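Local coordinates for protein glutamine synthetase (Helicobacter pylori, PDB 5ZLI) that is a type I-beta glutamine synthetase, a twelve-subunit enzyme whose chains pair a beta-grasp domain with a larger catalytic domain, at residues R316-F321 with F381-M386. Sequence-based numbering, arbitrary orientation.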
ATOM      1  N   ARG B 316     -55.162 -12.702 -16.891  1.00 41.99           N
ATOM      2  CA  ARG B 316     -54.153 -11.876 -17.556  1.00 40.71           C
ATOM      3  C   ARG B 316     -54.284 -10.403 -17.181  1.00 38.34           C
ATOM      4  O   ARG B 316     -53.281  -9.693 -17.106  1.00 43.39           O
ATOM      5  CB  ARG B 316     -54.177 -12.078 -19.078  1.00 42.32           C
ATOM      6  CG  ARG B 316     -53.931 -13.513 -19.447  1.00 35.41           C
ATOM      7  CD  ARG B 316     -52.933 -13.669 -20.570  1.00 43.15           C
ATOM      8  NE  ARG B 316     -52.888 -12.590 -21.554  1.00 50.08           N
ATOM      9  CZ  ARG B 316     -51.850 -12.390 -22.373  1.00 43.89           C
ATOM     10  NH1 ARG B 316     -50.794 -13.191 -22.320  1.00 45.88           N
ATOM     11  NH2 ARG B 316     -51.862 -11.402 -23.249  1.00 40.83           N
ATOM     12  N   GLY B 317     -55.507  -9.907 -16.985  1.00 39.15           N
ATOM     13  CA  GLY B 317     -55.655  -8.541 -16.508  1.00 39.21           C
ATOM     14  C   GLY B 317     -55.415  -8.391 -15.021  1.00 36.01           C
ATOM     15  O   GLY B 317     -54.912  -7.354 -14.579  1.00 29.52           O
ATOM     16  N   LEU B 318     -55.779  -9.416 -14.235  1.00 32.19           N
ATOM     17  CA  LEU B 318     -55.495  -9.426 -12.802  1.00 33.00           C
ATOM     18  C   LEU B 318     -54.000  -9.364 -12.496  1.00 35.11           C
ATOM     19  O   LEU B 318     -53.605  -8.876 -11.426  1.00 34.99           O
ATOM     20  CB  LEU B 318     -56.124 -10.659 -12.154  1.00 32.46           C
ATOM     21  CG  LEU B 318     -56.236 -10.687 -10.614  1.00 27.61           C
ATOM     22  CD1 LEU B 318     -57.016  -9.541 -10.143  1.00 32.11           C
ATOM     23  CD2 LEU B 318     -56.922 -11.958 -10.108  1.00 29.96           C
ATOM     24  N   ALA B 319     -53.154  -9.828 -13.421  1.00 34.88           N
ATOM     25  CA  ALA B 319     -51.716  -9.808 -13.172  1.00 33.06           C
ATOM     26  C   ALA B 319     -51.220  -8.405 -12.868  1.00 31.21           C
ATOM     27  O   ALA B 319     -50.273  -8.248 -12.106  1.00 33.53           O
ATOM     28  CB  ALA B 319     -50.966 -10.373 -14.375  1.00 32.95           C
ATOM     29  N   ALA B 320     -51.880  -7.380 -13.419  1.00 33.10           N
ATOM     30  CA  ALA B 320     -51.551  -5.978 -13.158  1.00 29.74           C
ATOM     31  C   ALA B 320     -51.664  -5.577 -11.679  1.00 31.35           C
ATOM     32  O   ALA B 320     -51.064  -4.576 -11.270  1.00 27.18           O
ATOM     33  CB  ALA B 320     -52.429  -5.084 -14.028  1.00 32.46           C
ATOM     34  N   PHE B 321     -52.442  -6.286 -10.870  1.00 30.28           N
ATOM     35  CA  PHE B 321     -52.433  -5.920  -9.467  1.00 29.02           C
ATOM     36  C   PHE B 321     -51.663  -6.890  -8.603  1.00 32.08           C
ATOM     37  O   PHE B 321     -51.151  -6.480  -7.549  1.00 28.48           O
ATOM     38  CB  PHE B 321     -53.852  -5.813  -8.922  1.00 35.60           C
ATOM     39  CG  PHE B 321     -54.700  -4.843  -9.663  1.00 34.37           C
ATOM     40  CD1 PHE B 321     -54.620  -3.498  -9.386  1.00 35.79           C
ATOM     41  CD2 PHE B 321     -55.607  -5.280 -10.613  1.00 40.62           C
ATOM     42  CE1 PHE B 321     -55.415  -2.584 -10.062  1.00 37.13           C
ATOM     43  CE2 PHE B 321     -56.411  -4.371 -11.297  1.00 39.99           C
ATOM     44  CZ  PHE B 321     -56.320  -3.026 -11.012  1.00 36.46           C
ATOM     45  N   PHE B 381     -55.482  -8.430  -3.045  1.00 30.69           N
ATOM     46  CA  PHE B 381     -56.569  -9.203  -2.451  1.00 31.47           C
ATOM     47  C   PHE B 381     -57.918  -8.700  -2.940  1.00 33.72           C
ATOM     48  O   PHE B 381     -58.763  -9.489  -3.393  1.00 35.11           O
ATOM     49  CB  PHE B 381     -56.495  -9.146  -0.931  1.00 31.64           C
ATOM     50  CG  PHE B 381     -55.264  -9.750  -0.375  1.00 29.61           C
ATOM     51  CD1 PHE B 381     -54.484 -10.593  -1.146  1.00 28.83           C
ATOM     52  CD2 PHE B 381     -54.867  -9.468   0.909  1.00 31.35           C
ATOM     53  CE1 PHE B 381     -53.359 -11.144  -0.640  1.00 24.46           C
ATOM     54  CE2 PHE B 381     -53.729 -10.019   1.421  1.00 31.11           C
ATOM     55  CZ  PHE B 381     -52.978 -10.859   0.645  1.00 30.98           C
ATOM     56  N   ALA B 382     -58.125  -7.379  -2.879  1.00 27.61           N
ATOM     57  CA  ALA B 382     -59.360  -6.791  -3.380  1.00 28.46           C
ATOM     58  C   ALA B 382     -59.667  -7.284  -4.781  1.00 29.63           C
ATOM     59  O   ALA B 382     -60.782  -7.717  -5.065  1.00 33.22           O
ATOM     60  CB  ALA B 382     -59.272  -5.272  -3.348  1.00 29.19           C
ATOM     61  N   ALA B 383     -58.702  -7.177  -5.691  1.00 34.10           N
ATOM     62  CA  ALA B 383     -58.930  -7.603  -7.077  1.00 41.78           C
ATOM     63  C   ALA B 383     -59.155  -9.121  -7.214  1.00 37.06           C
ATOM     64  O   ALA B 383     -60.004  -9.565  -7.991  1.00 33.99           O
ATOM     65  CB  ALA B 383     -57.767  -7.131  -7.950  1.00 35.47           C
ATOM     66  N   ILE B 384     -58.393  -9.938  -6.499  1.00 40.21           N
ATOM     67  CA  ILE B 384     -58.637 -11.376  -6.564  1.00 38.69           C
ATOM     68  C   ILE B 384     -60.066 -11.696  -6.167  1.00 46.49           C
ATOM     69  O   ILE B 384     -60.730 -12.525  -6.812  1.00 52.08           O
ATOM     70  CB  ILE B 384     -57.609 -12.132  -5.710  1.00 35.98           C
ATOM     71  CG1 ILE B 384     -56.325 -12.273  -6.527  1.00 32.22           C
ATOM     72  CG2 ILE B 384     -58.157 -13.457  -5.254  1.00 36.21           C
ATOM     73  CD1 ILE B 384     -55.098 -12.473  -5.705  1.00 37.66           C
ATOM     74  N   LEU B 385     -60.575 -11.039  -5.115  1.00 41.18           N
ATOM     75  CA  LEU B 385     -61.947 -11.318  -4.707  1.00 38.23           C
ATOM     76  C   LEU B 385     -62.948 -10.812  -5.732  1.00 35.41           C
ATOM     77  O   LEU B 385     -63.919 -11.502  -6.034  1.00 41.24           O
ATOM     78  CB  LEU B 385     -62.228 -10.746  -3.329  1.00 37.25           C
ATOM     79  CG  LEU B 385     -63.700 -10.938  -2.960  1.00 44.20           C
ATOM     80  CD1 LEU B 385     -64.108 -12.412  -2.815  1.00 27.68           C
ATOM     81  CD2 LEU B 385     -63.988 -10.176  -1.647  1.00 39.42           C
ATOM     82  N   MET B 386     -62.717  -9.636  -6.310  1.00 42.99           N
ATOM     83  CA  MET B 386     -63.636  -9.130  -7.330  1.00 41.39           C
ATOM     84  C   MET B 386     -63.660 -10.018  -8.566  1.00 39.14           C
ATOM     85  O   MET B 386     -64.665 -10.050  -9.280  1.00 51.47           O
ATOM     86  CB  MET B 386     -63.269  -7.711  -7.762  1.00 32.91           C
ATOM     87  CG  MET B 386     -63.370  -6.616  -6.718  1.00 32.66           C
ATOM     88  SD  MET B 386     -64.968  -6.372  -5.941  1.00 52.08           S
ATOM     89  CE  MET B 386     -65.929  -5.669  -7.279  1.00 42.99           C
TER
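Two nearly antiparallel helices of the catalytic domain pack through L318 and F321 on one side and A383 and I384 on the other. The short axes of 316-321 and 381-386 run at 160° to each other and approach to 9.5 Å, with L318 and A383 at the point where the backbones come nearest. L318 divides its two methyls between neighbouring residues: CD1 lies against CB of A383 at 3.3 Å, and CD2 reaches CG1 of I384 at 3.6 Å. Its CG stands anti to the backbone N (chi1 -166°), which carries the fork across to the facing helix, where it crosses the I384 side chain at about a right angle. One turn on, F321 brings CD2 of its ring to 3.9 Å from CB of A383, approaching obliquely. That single methyl thus touches both a leucine branch and an aromatic ring, which meet it from neighbouring directions. Elsewhere the F321 ring is met edge-to-face by F446 and also touches Y454, whose OH hydrogen-bonds to the carbonyl O of A320. The far flanks of the pair are covered as well, A319 and A320 by helix 426-434, A382 and L385 by helix 114-128. All four touching residues are buried and apolar, so the two helices meet here through van der Waals contact, with backbone carbons of A383 and I384 also near the L318 methyls.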